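Local coordinates for protein probable transcriptional regulator (Pseudomonas aeruginosa PAO1, PDB 2GEN) that probably binds operator DNA through a helix-turn-helix domain and regulates transcription as a member of the TetR family, at residues Ala15-Phe20 and Met32-Ser37; Val25-Ile30 and Gly49-His55; Gly56-Leu60 and Leu117-Leu121; Tyr66-Leu70 and Leu86-Tyr91; Ser79-Val84 and Tyr139-Phe145. All blocks are in the same frame, centred on the assembly; numbering follows the deposited sequence.

Overall arrangement
The five contacts run from the DNA-binding head of a TetR-type, all-helical chain to the far end of its body. Contacts 1 and 2, with centres about 9 Å apart, touch: contact 1 lies within the three-helix head with the predicted helix-turn-helix, and contact 2 ties that head to the start of helix 51-76. Contact 3 follows about 13 Å from contact 2, centre to centre; there helix 51-76 meets helix 118-141, and Arg53 of contact 2 comes close to Arg120. Contact 4 uses the same helix farther on, about 19 Å from contact 3 between centres. Contact 5 ends the series, about 16 Å beyond contact 4 and about 43 Å from contact 1, between centres.

Contact 1: Ala15-Phe20 and Met32-Ser37; sequences AALACF and MIRDRS
In the TetR-family DNA-binding domain, helix 9-23 packs on the first helix of the predicted helix-turn-helix, and Ala15 and Cys19 meet Arg36, Ile33 and Ser37 at this crossing. The two short axes pass 8.8 Å apart at 120°, consistent with the small side chains of Ala15, Ala16, Ala18 and Cys19. Tightest is the methyl of Ala15, whose CB lies 3.4 Å from Ser37 CB, closer than a usual carbon contact. Arg36 reaches across: with CG anti to its nitrogen (chi1 -162°) and a bend at chi3, the chain runs past Ala18, where CD comes 3.5 Å from the Ala18 CB methyl. One face of its guanidinium lies over the Ala18-Cys19 peptide, while NH2 forms a salt bridge with Glu22 on the same helix. Cys19 SG sits 3.6 Å from both Arg36 NE and Met32 O. On the inner side, Ile33 sends CD1 to within 4.1 Å of Ala16 CB, and the Phe20 ring comes loosely up to Ile33 CD1; Ile54 and Leu58 of helix 51-76 close over Ala16 and Phe20. Ser37 OG, also bonded to Ala39 N just past the helix, donates to Ile33 O at 2.8 Å, on the opposite face of that carbonyl from Ser37 N.

Contact 2: Val25-Ile30 and Gly49-His55; sequences VDATTI and GNKERIH
The loop 25-30 comes closest to the start of helix 51-76 just after its type I beta turn (Val25 to Thr28), where the CA atoms of Ile30 and Lys51 lie 5.5 Å apart. In this TetR-family head the turn leads from helix 9-23 into the predicted helix-turn-helix, and Lys51 ties it to the helix that follows the motif. The lysine chain leaves extended, CG anti to the backbone N (chi1 -177°), then bends at chi3 and places its ammonium among the turn carbonyls. NZ donates to Thr28 O at 2.8 Å, nearly in line with the C=O bond (162°), and to Val25 O at 3.0 Å, where it is tilted from the carbonyl plane. Val25 O also accepts from Thr28 N, the turn's own bond, which arrives on the opposite face, an arrangement that would brace the turn. Asp26, whose carboxylate pairs with Arg111, would add favourable charge nearby. Apolar contacts accompany the lysine. Val25 CG2 lies at the edge of the His55 ring, in its plane, and Val25 CG1 is 3.7 Å from His55 CD2, while Phe104 meets that ring edge-to-face. Ile30 crosses Ile54 at about a right angle, their CD1 atoms 3.7 Å apart. Asn50, the N-cap of helix 51-76, accepts from Arg53 N through OD1 at 3.1 Å.

Contact 3: Gly56-Leu60 and Leu117-Leu121; sequences GELYL and LGERL
Leu60 lays its CD1 methyl over one face of the Arg120 guanidinium, 3.6 Å from NH2, while the edge of the same group is taken by Glu57 OE2. This cluster lies at the junction between the TetR-type DNA-binding head and the helical body, where helix 51-76 meets the start of helix 118-141. Arg120 grips the carboxylate end-on with two nitrogens: NH1 donates to Glu57 OE2 at 2.7 Å and NH2 to OE1 at 2.9 Å, both on the syn side. The planes are not coplanar, the carboxylate and guanidinium being 49° apart, and the NH1 bond is the straighter at 162°. Glu57 OE2 also pairs with Arg53, so one carboxylate serves two arginines whose close guanidinium groups it would be expected to compensate. Glu57 is brought to this position by a bend at chi2 (-77°). Leu117 supplies the apolar seat: its CD2 lies 3.6 Å from Gly56 C, against backbone at a position without a side chain, and also touches Leu60. Farther along, Leu60 CD2 approaches Leu121 CB at 3.9 Å, and Leu121 turns CD1 to the edge of the Tyr59 ring, 3.7 Å from CE2.

Contact 4: Tyr66-Leu70 and Leu86-Tyr91; sequences YAALL and LLVTSY
This is a helix-helix crossing inside the helical body of the TetR-type fold, with one tyrosine, Tyr66, spanning from helix 51-76 to the backbone of helix 80-97 at Leu87. The two helices are consecutive in the chain; their short axes run largely antiparallel, at 136°, and come within 9.6 Å. Tyr66 has its ring carbon CG anti to the backbone N (chi1 178°), which carries the phenol across the gap. There OH donates to Leu87 O at 2.7 Å, the donor meeting the carbonyl well off its axis, at 120°, and tilted moderately from its plane. The ring turns its edge to the partner backbone, Tyr66 CE1 lying 3.4 Å from Tyr91 N; CE1 also touches Tyr91 CB and Ser90 CB. This hydroxyl-to-carbonyl bond adds a polar anchor to a largely apolar interface. One turn on, Leu70 divides its branches: CD1 meets Leu87 CD2 at 3.6 Å, the two side chains crossing at about a right angle, whereas CD2 approaches Leu86 CG at 4.0 Å. Leu69 packs on Ser90, with Leu69 CD1 near its carbonyl. Helix 150-169 continues the core beyond Leu87 and Tyr91. Facing Leu69 and Leu70, Ser90 OG bonds within its own helix to Leu86 O at 2.8 Å.

Contact 5: Ser79-Val84 and Tyr139-Phe145; sequences SAEETV and YRAEGLF
The main aromatic contact is Ala80 on Tyr139, in the helical body of the TetR-type fold: Ala80 CB lies 3.9 Å from the centroid of the Tyr139 ring and 21° off the normal, a CH-pi contact over one face, and Ala80 CA lies over the ring centre. Thr83 OG1 comes 3.4 Å from Tyr139 CE2. Apolar side chains complete the seam: Ala80 CB meets Leu144 CD1 at 3.8 Å, and Val84 CG2 meets Phe145 CE1 at the same distance, the two side chains lying alongside and running opposite ways. No hydrogen bond crosses between the two segments. Ser79, the N-cap of helix 80-97, accepts from Glu82 N through OG at 3.0 Å and 175°, and Thr83 OG1 donates to Ser79 O. Gly143, with positive phi, ends helix 118-141 in a Schellman motif that turns the chain toward Leu144 and Phe145. The contact joins the start of helix 80-97 to the end of helix 118-141, with Trp189 of helix 181-192 packed against Ala80, Val84 and Phe145.

Contact 1: Ala15-Phe20 and Met32-Ser37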
# COMPACT_ATOMS: atom_id res chain seq x y z
N ALA A 15 -4.98 -24.93 1.74
CA ALA A 15 -3.85 -25.65 2.35
C ALA A 15 -2.54 -24.93 2.09
O ALA A 15 -1.76 -24.72 3.00
CB ALA A 15 -3.78 -27.10 1.82
N ALA A 16 -2.32 -24.56 0.82
CA ALA A 16 -1.13 -23.81 0.47
C ALA A 16 -1.05 -22.51 1.29
O ALA A 16 -0.02 -22.19 1.89
CB ALA A 16 -1.09 -23.55 -1.02
N LEU A 17 -2.16 -21.77 1.36
CA LEU A 17 -2.16 -20.56 2.15
C LEU A 17 -1.76 -20.82 3.62
O LEU A 17 -0.96 -20.07 4.18
CB LEU A 17 -3.53 -19.86 2.06
CG LEU A 17 -3.74 -18.68 3.01
CD1 LEU A 17 -2.78 -17.50 2.70
CD2 LEU A 17 -5.20 -18.24 2.88
N ALA A 18 -2.32 -21.85 4.24
CA ALA A 18 -2.00 -22.18 5.63
C ALA A 18 -0.49 -22.44 5.79
O ALA A 18 0.13 -21.93 6.73
CB ALA A 18 -2.81 -23.39 6.07
N CYS A 19 0.08 -23.19 4.85
CA CYS A 19 1.53 -23.48 4.85
C CYS A 19 2.34 -22.20 4.71
O CYS A 19 3.24 -21.95 5.50
CB CYS A 19 1.90 -24.46 3.72
SG CYS A 19 1.25 -26.13 3.89
N PHE A 20 1.99 -21.38 3.71
CA PHE A 20 2.70 -20.13 3.45
C PHE A 20 2.69 -19.19 4.65
O PHE A 20 3.68 -18.52 4.92
CB PHE A 20 2.09 -19.39 2.25
CG PHE A 20 2.29 -20.06 0.92
CD1 PHE A 20 3.29 -20.99 0.72
CD2 PHE A 20 1.49 -19.70 -0.16
CE1 PHE A 20 3.47 -21.59 -0.53
CE2 PHE A 20 1.65 -20.27 -1.40
CZ PHE A 20 2.66 -21.23 -1.60
N MSE A 32 4.89 -30.26 1.99
CA MSE A 32 4.08 -29.68 3.07
C MSE A 32 2.63 -29.43 2.61
O MSE A 32 1.69 -29.63 3.39
CB MSE A 32 4.72 -28.40 3.59
CG MSE A 32 6.07 -28.66 4.20
SE MSE A 32 6.98 -27.09 4.79
CE MSE A 32 8.74 -27.89 5.18
N ILE A 33 2.47 -29.04 1.35
CA ILE A 33 1.15 -28.77 0.75
C ILE A 33 0.35 -30.06 0.57
O ILE A 33 -0.83 -30.11 0.89
CB ILE A 33 1.25 -27.93 -0.58
CG1 ILE A 33 1.97 -26.60 -0.30
CG2 ILE A 33 -0.15 -27.70 -1.20
CD1 ILE A 33 2.32 -25.76 -1.55
N ARG A 34 1.00 -31.12 0.08
CA ARG A 34 0.30 -32.40 -0.00
C ARG A 34 -0.11 -32.92 1.38
O ARG A 34 -1.19 -33.48 1.53
CB ARG A 34 1.05 -33.47 -0.82
CG ARG A 34 2.39 -33.83 -0.32
CD ARG A 34 2.59 -35.37 -0.18
NE ARG A 34 3.51 -35.54 0.93
CZ ARG A 34 4.77 -35.97 0.85
NH1 ARG A 34 5.28 -36.37 -0.31
NH2 ARG A 34 5.49 -36.03 1.96
N ASP A 35 0.74 -32.72 2.39
CA ASP A 35 0.46 -33.24 3.73
C ASP A 35 -0.67 -32.47 4.42
O ASP A 35 -1.51 -33.06 5.12
CB ASP A 35 1.72 -33.22 4.61
CG ASP A 35 2.81 -34.19 4.12
OD1 ASP A 35 2.53 -35.11 3.31
OD2 ASP A 35 3.97 -34.03 4.56
N ARG A 36 -0.69 -31.16 4.23
CA ARG A 36 -1.80 -30.36 4.75
C ARG A 36 -3.09 -30.54 3.95
O ARG A 36 -4.17 -30.52 4.53
CB ARG A 36 -1.45 -28.88 4.84
CG ARG A 36 -2.39 -28.12 5.76
CD ARG A 36 -1.87 -26.75 6.06
NE ARG A 36 -0.64 -26.76 6.84
CZ ARG A 36 -0.51 -26.19 8.03
NH1 ARG A 36 -1.53 -25.55 8.60
NH2 ARG A 36 0.66 -26.26 8.65
N SER A 37 -2.98 -30.73 2.64
CA SER A 37 -4.16 -30.82 1.79
C SER A 37 -4.75 -32.21 1.62
O SER A 37 -5.90 -32.34 1.19
CB SER A 37 -3.88 -30.23 0.41
OG SER A 37 -3.11 -31.12 -0.38

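Contact 2: Val25-Ile30 and Gly49-His55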
# COMPACT_ATOMS: atom_id res chain seq x y z
N VAL A 25 6.70 -18.40 2.45
CA VAL A 25 6.59 -18.94 1.10
C VAL A 25 7.82 -19.77 0.72
O VAL A 25 7.69 -20.92 0.28
CB VAL A 25 6.33 -17.82 0.07
CG1 VAL A 25 6.58 -18.31 -1.37
CG2 VAL A 25 4.88 -17.31 0.23
N ASP A 26 9.00 -19.18 0.89
CA ASP A 26 10.24 -19.82 0.46
C ASP A 26 10.49 -21.13 1.22
O ASP A 26 10.86 -22.13 0.60
CB ASP A 26 11.41 -18.83 0.53
CG ASP A 26 11.33 -17.74 -0.57
OD1 ASP A 26 10.82 -18.02 -1.68
OD2 ASP A 26 11.78 -16.60 -0.33
N ALA A 27 10.22 -21.14 2.52
CA ALA A 27 10.39 -22.36 3.34
C ALA A 27 9.30 -23.44 3.16
O ALA A 27 9.46 -24.57 3.66
CB ALA A 27 10.54 -22.01 4.82
N THR A 28 8.19 -23.11 2.50
CA THR A 28 7.17 -24.13 2.20
C THR A 28 7.60 -24.99 1.02
O THR A 28 8.11 -24.49 0.02
CB THR A 28 5.76 -23.51 1.92
OG1 THR A 28 5.30 -22.82 3.09
CG2 THR A 28 4.73 -24.57 1.50
N THR A 29 7.39 -26.30 1.14
CA THR A 29 7.67 -27.20 0.03
C THR A 29 6.36 -27.77 -0.48
O THR A 29 5.35 -27.74 0.23
CB THR A 29 8.58 -28.35 0.49
OG1 THR A 29 7.89 -29.09 1.52
CG2 THR A 29 9.90 -27.81 1.05
N ILE A 30 6.38 -28.30 -1.70
CA ILE A 30 5.23 -29.02 -2.23
C ILE A 30 4.83 -30.20 -1.33
O ILE A 30 3.66 -30.54 -1.25
CB ILE A 30 5.44 -29.44 -3.72
CG1 ILE A 30 4.13 -29.93 -4.36
CG2 ILE A 30 6.55 -30.49 -3.88
CD1 ILE A 30 3.33 -28.84 -5.01
N GLY A 49 0.03 -27.60 -10.59
CA GLY A 49 1.45 -27.59 -10.94
C GLY A 49 2.30 -27.58 -9.69
O GLY A 49 1.88 -28.07 -8.64
N ASN A 50 3.50 -27.01 -9.77
CA ASN A 50 4.42 -26.98 -8.62
C ASN A 50 4.06 -25.88 -7.63
O ASN A 50 3.03 -25.21 -7.80
CB ASN A 50 5.88 -26.85 -9.07
CG ASN A 50 6.13 -25.63 -9.94
OD1 ASN A 50 5.54 -24.56 -9.76
ND2 ASN A 50 7.04 -25.79 -10.89
N LYS A 51 4.93 -25.67 -6.65
CA LYS A 51 4.73 -24.65 -5.61
C LYS A 51 4.54 -23.24 -6.19
O LYS A 51 3.62 -22.53 -5.79
CB LYS A 51 5.88 -24.65 -4.59
CG LYS A 51 5.68 -23.66 -3.46
CD LYS A 51 6.83 -23.63 -2.52
CE LYS A 51 7.87 -22.60 -2.89
NZ LYS A 51 8.94 -22.63 -1.87
N GLU A 52 5.39 -22.87 -7.14
CA GLU A 52 5.29 -21.56 -7.81
C GLU A 52 3.97 -21.34 -8.55
O GLU A 52 3.41 -20.23 -8.52
CB GLU A 52 6.48 -21.33 -8.76
CG GLU A 52 6.71 -19.86 -9.12
CD GLU A 52 7.07 -18.99 -7.90
OE1 GLU A 52 7.60 -19.51 -6.89
OE2 GLU A 52 6.82 -17.76 -7.96
N ARG A 53 3.47 -22.37 -9.23
CA ARG A 53 2.19 -22.23 -9.92
C ARG A 53 1.04 -22.12 -8.89
O ARG A 53 0.15 -21.28 -9.05
CB ARG A 53 1.92 -23.36 -10.88
CG ARG A 53 0.96 -22.91 -11.97
CD ARG A 53 -0.23 -23.78 -11.94
NE ARG A 53 -1.31 -23.29 -12.79
CZ ARG A 53 -1.38 -23.50 -14.10
NH1 ARG A 53 -0.39 -24.13 -14.73
NH2 ARG A 53 -2.41 -23.04 -14.79
N ILE A 54 1.10 -22.96 -7.86
CA ILE A 54 0.13 -22.91 -6.76
C ILE A 54 0.12 -21.53 -6.10
O ILE A 54 -0.96 -20.98 -5.79
CB ILE A 54 0.39 -24.03 -5.73
CG1 ILE A 54 0.05 -25.39 -6.34
CG2 ILE A 54 -0.44 -23.81 -4.48
CD1 ILE A 54 0.40 -26.61 -5.45
N HIS A 55 1.32 -20.99 -5.88
CA HIS A 55 1.50 -19.62 -5.35
C HIS A 55 0.76 -18.56 -6.19
O HIS A 55 0.00 -17.74 -5.64
CB HIS A 55 3.00 -19.33 -5.27
CG HIS A 55 3.35 -17.97 -4.77
ND1 HIS A 55 3.40 -16.86 -5.59
CD2 HIS A 55 3.70 -17.54 -3.54
CE1 HIS A 55 3.76 -15.81 -4.88
NE2 HIS A 55 3.94 -16.19 -3.63

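Contact 3: Gly56-Leu60 and Leu117-Leu121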
# COMPACT_ATOMS: atom_id res chain seq x y z
N GLY A 56 0.95 -18.58 -7.51
CA GLY A 56 0.26 -17.65 -8.40
C GLY A 56 -1.25 -17.89 -8.47
O GLY A 56 -2.04 -16.93 -8.53
N GLU A 57 -1.68 -19.15 -8.44
CA GLU A 57 -3.11 -19.46 -8.46
C GLU A 57 -3.77 -18.96 -7.16
O GLU A 57 -4.92 -18.46 -7.20
CB GLU A 57 -3.39 -20.95 -8.68
CG GLU A 57 -2.91 -21.50 -10.06
CD GLU A 57 -3.81 -21.13 -11.23
OE1 GLU A 57 -4.80 -20.36 -11.06
OE2 GLU A 57 -3.53 -21.59 -12.36
N LEU A 58 -3.06 -19.09 -6.04
CA LEU A 58 -3.55 -18.57 -4.76
C LEU A 58 -3.77 -17.04 -4.84
O LEU A 58 -4.79 -16.49 -4.36
CB LEU A 58 -2.58 -18.93 -3.61
CG LEU A 58 -2.93 -18.41 -2.20
CD1 LEU A 58 -4.31 -18.93 -1.74
CD2 LEU A 58 -1.83 -18.74 -1.16
N TYR A 59 -2.81 -16.37 -5.47
CA TYR A 59 -2.89 -14.92 -5.68
C TYR A 59 -4.12 -14.58 -6.53
O TYR A 59 -4.97 -13.74 -6.13
CB TYR A 59 -1.61 -14.36 -6.33
CG TYR A 59 -1.65 -12.86 -6.42
CD1 TYR A 59 -1.22 -12.07 -5.36
CD2 TYR A 59 -2.17 -12.24 -7.56
CE1 TYR A 59 -1.30 -10.65 -5.46
CE2 TYR A 59 -2.25 -10.86 -7.65
CZ TYR A 59 -1.83 -10.08 -6.63
OH TYR A 59 -1.97 -8.71 -6.76
N LEU A 60 -4.21 -15.22 -7.69
CA LEU A 60 -5.30 -14.90 -8.62
C LEU A 60 -6.68 -15.22 -8.03
O LEU A 60 -7.65 -14.48 -8.26
CB LEU A 60 -5.13 -15.65 -9.94
CG LEU A 60 -3.88 -15.30 -10.77
CD1 LEU A 60 -3.84 -16.23 -11.99
CD2 LEU A 60 -3.87 -13.84 -11.23
N LEU A 117 2.37 -16.62 -14.71
CA LEU A 117 0.94 -16.26 -14.62
C LEU A 117 0.75 -14.77 -14.82
O LEU A 117 -0.35 -14.25 -14.57
CB LEU A 117 0.33 -16.76 -13.30
CG LEU A 117 -0.42 -18.10 -13.34
CD1 LEU A 117 0.30 -19.17 -14.18
CD2 LEU A 117 -0.73 -18.64 -11.94
N GLY A 118 1.80 -14.09 -15.29
CA GLY A 118 1.77 -12.64 -15.50
C GLY A 118 0.73 -12.17 -16.51
O GLY A 118 0.06 -11.15 -16.30
N GLU A 119 0.57 -12.94 -17.59
CA GLU A 119 -0.40 -12.63 -18.63
C GLU A 119 -1.82 -12.74 -18.09
O GLU A 119 -2.69 -11.88 -18.38
CB GLU A 119 -0.23 -13.60 -19.82
CG GLU A 119 0.91 -13.22 -20.76
CD GLU A 119 2.32 -13.61 -20.26
OE1 GLU A 119 2.45 -14.35 -19.25
OE2 GLU A 119 3.30 -13.16 -20.91
N ARG A 120 -2.06 -13.79 -17.31
CA ARG A 120 -3.37 -14.02 -16.73
C ARG A 120 -3.70 -12.96 -15.71
O ARG A 120 -4.86 -12.54 -15.61
CB ARG A 120 -3.44 -15.38 -16.08
CG ARG A 120 -3.82 -16.48 -17.04
CD ARG A 120 -3.76 -17.81 -16.36
NE ARG A 120 -4.73 -17.93 -15.28
CZ ARG A 120 -4.75 -18.91 -14.38
NH1 ARG A 120 -3.85 -19.90 -14.43
NH2 ARG A 120 -5.69 -18.91 -13.43
N LEU A 121 -2.69 -12.56 -14.93
CA LEU A 121 -2.85 -11.47 -13.97
C LEU A 121 -3.27 -10.18 -14.70
O LEU A 121 -4.22 -9.50 -14.27
CB LEU A 121 -1.59 -11.27 -13.12
CG LEU A 121 -1.54 -10.12 -12.10
CD1 LEU A 121 -2.82 -10.04 -11.21
CD2 LEU A 121 -0.27 -10.13 -11.24

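Contact 4: Tyr66-Leu70 and Leu86-Tyr91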
# COMPACT_ATOMS: atom_id res chain seq x y z
N TYR A 66 -12.52 -10.88 -4.38
CA TYR A 66 -12.97 -9.50 -4.31
C TYR A 66 -13.80 -9.11 -5.55
O TYR A 66 -14.88 -8.56 -5.41
CB TYR A 66 -11.80 -8.55 -4.03
CG TYR A 66 -12.18 -7.08 -4.00
CD1 TYR A 66 -12.92 -6.53 -2.95
CD2 TYR A 66 -11.79 -6.24 -5.04
CE1 TYR A 66 -13.29 -5.19 -2.94
CE2 TYR A 66 -12.12 -4.86 -5.03
CZ TYR A 66 -12.87 -4.33 -3.97
OH TYR A 66 -13.20 -2.98 -3.95
N ALA A 67 -13.33 -9.47 -6.74
CA ALA A 67 -14.09 -9.10 -7.95
C ALA A 67 -15.48 -9.72 -7.97
O ALA A 67 -16.44 -9.08 -8.40
CB ALA A 67 -13.29 -9.46 -9.20
N ALA A 68 -15.59 -10.96 -7.43
CA ALA A 68 -16.87 -11.69 -7.37
C ALA A 68 -17.85 -11.02 -6.41
O ALA A 68 -19.08 -10.97 -6.70
CB ALA A 68 -16.64 -13.17 -6.97
N LEU A 69 -17.32 -10.48 -5.31
CA LEU A 69 -18.15 -9.70 -4.36
C LEU A 69 -18.75 -8.50 -5.07
O LEU A 69 -19.94 -8.20 -4.94
CB LEU A 69 -17.32 -9.25 -3.16
CG LEU A 69 -16.98 -10.39 -2.19
CD1 LEU A 69 -16.16 -9.85 -1.07
CD2 LEU A 69 -18.24 -11.12 -1.64
N LEU A 70 -17.91 -7.82 -5.87
CA LEU A 70 -18.37 -6.63 -6.60
C LEU A 70 -19.41 -6.98 -7.60
O LEU A 70 -20.41 -6.29 -7.69
CB LEU A 70 -17.22 -5.86 -7.27
CG LEU A 70 -16.21 -5.32 -6.26
CD1 LEU A 70 -15.20 -4.47 -7.10
CD2 LEU A 70 -16.77 -4.51 -5.08
N LEU A 86 -19.98 -0.24 -1.60
CA LEU A 86 -19.70 -1.64 -1.93
C LEU A 86 -18.23 -1.87 -2.20
O LEU A 86 -17.70 -2.90 -1.79
CB LEU A 86 -20.59 -2.07 -3.13
CG LEU A 86 -20.35 -3.52 -3.55
CD1 LEU A 86 -21.00 -4.46 -2.54
CD2 LEU A 86 -20.94 -3.66 -4.95
N LEU A 87 -17.56 -0.96 -2.93
CA LEU A 87 -16.13 -1.13 -3.17
C LEU A 87 -15.37 -1.21 -1.85
O LEU A 87 -14.43 -1.98 -1.74
CB LEU A 87 -15.60 0.05 -3.98
CG LEU A 87 -16.18 0.13 -5.42
CD1 LEU A 87 -15.91 1.51 -6.07
CD2 LEU A 87 -15.59 -0.96 -6.30
N VAL A 88 -15.81 -0.44 -0.87
CA VAL A 88 -15.12 -0.38 0.42
C VAL A 88 -15.51 -1.53 1.34
O VAL A 88 -14.63 -2.25 1.81
CB VAL A 88 -15.38 0.93 1.12
CG1 VAL A 88 -14.71 0.98 2.59
CG2 VAL A 88 -14.76 2.09 0.27
N THR A 89 -16.82 -1.70 1.57
CA THR A 89 -17.22 -2.82 2.52
C THR A 89 -16.76 -4.19 2.00
O THR A 89 -16.44 -5.05 2.80
CB THR A 89 -18.72 -2.84 2.79
OG1 THR A 89 -19.41 -3.10 1.56
CG2 THR A 89 -19.16 -1.49 3.32
N SER A 90 -16.77 -4.42 0.68
CA SER A 90 -16.34 -5.71 0.14
C SER A 90 -14.88 -6.00 0.49
O SER A 90 -14.53 -7.12 0.85
CB SER A 90 -16.60 -5.81 -1.37
OG SER A 90 -17.97 -5.72 -1.62
N TYR A 91 -14.04 -4.96 0.39
CA TYR A 91 -12.64 -5.16 0.67
C TYR A 91 -12.40 -5.40 2.17
O TYR A 91 -11.75 -6.38 2.53
CB TYR A 91 -11.82 -3.96 0.16
CG TYR A 91 -10.39 -4.18 0.46
CD1 TYR A 91 -9.67 -5.19 -0.22
CD2 TYR A 91 -9.74 -3.45 1.47
CE1 TYR A 91 -8.31 -5.42 0.08
CE2 TYR A 91 -8.40 -3.68 1.77
CZ TYR A 91 -7.70 -4.65 1.08
OH TYR A 91 -6.38 -4.90 1.39

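Contact 5: Ser79-Val84 and Tyr139-Phe145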
# COMPACT_ATOMS: atom_id res chain seq x y z
N SER A 79 -28.21 2.70 -5.69
CA SER A 79 -27.75 4.10 -5.79
C SER A 79 -26.25 4.21 -5.98
O SER A 79 -25.49 3.25 -5.72
CB SER A 79 -28.10 4.88 -4.51
OG SER A 79 -27.38 4.38 -3.39
N ALA A 80 -25.83 5.40 -6.40
CA ALA A 80 -24.40 5.69 -6.58
C ALA A 80 -23.74 5.50 -5.19
O ALA A 80 -22.67 4.94 -5.11
CB ALA A 80 -24.20 7.12 -7.02
N GLU A 81 -24.43 5.99 -4.16
CA GLU A 81 -23.89 5.86 -2.80
C GLU A 81 -23.62 4.39 -2.43
O GLU A 81 -22.51 4.00 -2.01
CB GLU A 81 -24.84 6.48 -1.78
CG GLU A 81 -24.32 6.35 -0.36
CD GLU A 81 -25.23 6.95 0.69
OE1 GLU A 81 -26.31 7.49 0.36
OE2 GLU A 81 -24.88 6.85 1.88
N GLU A 82 -24.62 3.53 -2.61
CA GLU A 82 -24.38 2.10 -2.36
C GLU A 82 -23.27 1.49 -3.23
O GLU A 82 -22.49 0.63 -2.80
CB GLU A 82 -25.68 1.32 -2.56
CG GLU A 82 -26.70 1.56 -1.43
CD GLU A 82 -27.81 0.49 -1.39
OE1 GLU A 82 -27.89 -0.38 -2.30
OE2 GLU A 82 -28.63 0.56 -0.46
N THR A 83 -23.18 1.93 -4.49
CA THR A 83 -22.15 1.39 -5.38
C THR A 83 -20.73 1.71 -4.87
O THR A 83 -19.85 0.87 -4.86
CB THR A 83 -22.45 1.91 -6.84
OG1 THR A 83 -23.77 1.50 -7.22
CG2 THR A 83 -21.42 1.33 -7.82
N VAL A 84 -20.53 2.95 -4.42
CA VAL A 84 -19.28 3.37 -3.88
C VAL A 84 -19.00 2.63 -2.56
O VAL A 84 -17.94 2.06 -2.38
CB VAL A 84 -19.30 4.89 -3.64
CG1 VAL A 84 -18.09 5.32 -2.86
CG2 VAL A 84 -19.23 5.59 -5.01
N TYR A 139 -23.47 6.79 -13.34
CA TYR A 139 -23.50 7.78 -12.25
C TYR A 139 -22.60 8.97 -12.55
O TYR A 139 -22.93 10.10 -12.21
CB TYR A 139 -23.09 7.13 -10.90
CG TYR A 139 -24.03 5.98 -10.52
CD1 TYR A 139 -25.38 6.19 -10.40
CD2 TYR A 139 -23.51 4.68 -10.23
CE1 TYR A 139 -26.29 5.13 -10.01
CE2 TYR A 139 -24.41 3.62 -9.85
CZ TYR A 139 -25.78 3.89 -9.72
OH TYR A 139 -26.72 2.92 -9.36
N ARG A 140 -21.45 8.70 -13.15
CA ARG A 140 -20.48 9.75 -13.47
C ARG A 140 -21.16 10.66 -14.50
O ARG A 140 -21.12 11.89 -14.38
CB ARG A 140 -19.23 9.10 -14.04
CG ARG A 140 -18.36 8.48 -12.94
CD ARG A 140 -17.22 7.57 -13.44
NE ARG A 140 -16.10 7.57 -12.46
CZ ARG A 140 -15.06 6.73 -12.48
NH1 ARG A 140 -14.96 5.77 -13.38
NH2 ARG A 140 -14.11 6.85 -11.57
N ALA A 141 -21.83 10.05 -15.48
CA ALA A 141 -22.54 10.87 -16.51
C ALA A 141 -23.62 11.75 -15.91
O ALA A 141 -23.90 12.84 -16.44
CB ALA A 141 -23.16 9.99 -17.63
N GLU A 142 -24.20 11.32 -14.79
CA GLU A 142 -25.28 12.04 -14.15
C GLU A 142 -24.80 13.19 -13.22
O GLU A 142 -25.65 13.86 -12.59
CB GLU A 142 -26.14 11.04 -13.36
CG GLU A 142 -26.87 10.05 -14.30
CD GLU A 142 -27.38 8.80 -13.58
OE1 GLU A 142 -27.61 8.80 -12.34
OE2 GLU A 142 -27.60 7.79 -14.29
N GLY A 143 -23.49 13.34 -13.12
CA GLY A 143 -22.87 14.43 -12.36
C GLY A 143 -22.94 14.15 -10.87
O GLY A 143 -22.95 15.10 -10.05
N LEU A 144 -23.01 12.87 -10.50
CA LEU A 144 -23.19 12.53 -9.06
C LEU A 144 -21.89 12.58 -8.28
O LEU A 144 -21.92 12.54 -7.04
CB LEU A 144 -23.86 11.16 -8.89
CG LEU A 144 -25.28 11.13 -9.48
CD1 LEU A 144 -25.88 9.78 -9.20
CD2 LEU A 144 -26.22 12.24 -8.96
N PHE A 145 -20.77 12.68 -9.00
CA PHE A 145 -19.46 12.66 -8.36
C PHE A 145 -18.72 13.97 -8.59
O PHE A 145 -18.87 14.62 -9.67
CB PHE A 145 -18.56 11.56 -8.91
CG PHE A 145 -19.14 10.16 -8.83
CD1 PHE A 145 -19.59 9.64 -7.59
CD2 PHE A 145 -19.13 9.33 -9.92
CE1 PHE A 145 -20.11 8.34 -7.52
CE2 PHE A 145 -19.64 8.01 -9.84
CZ PHE A 145 -20.10 7.52 -8.66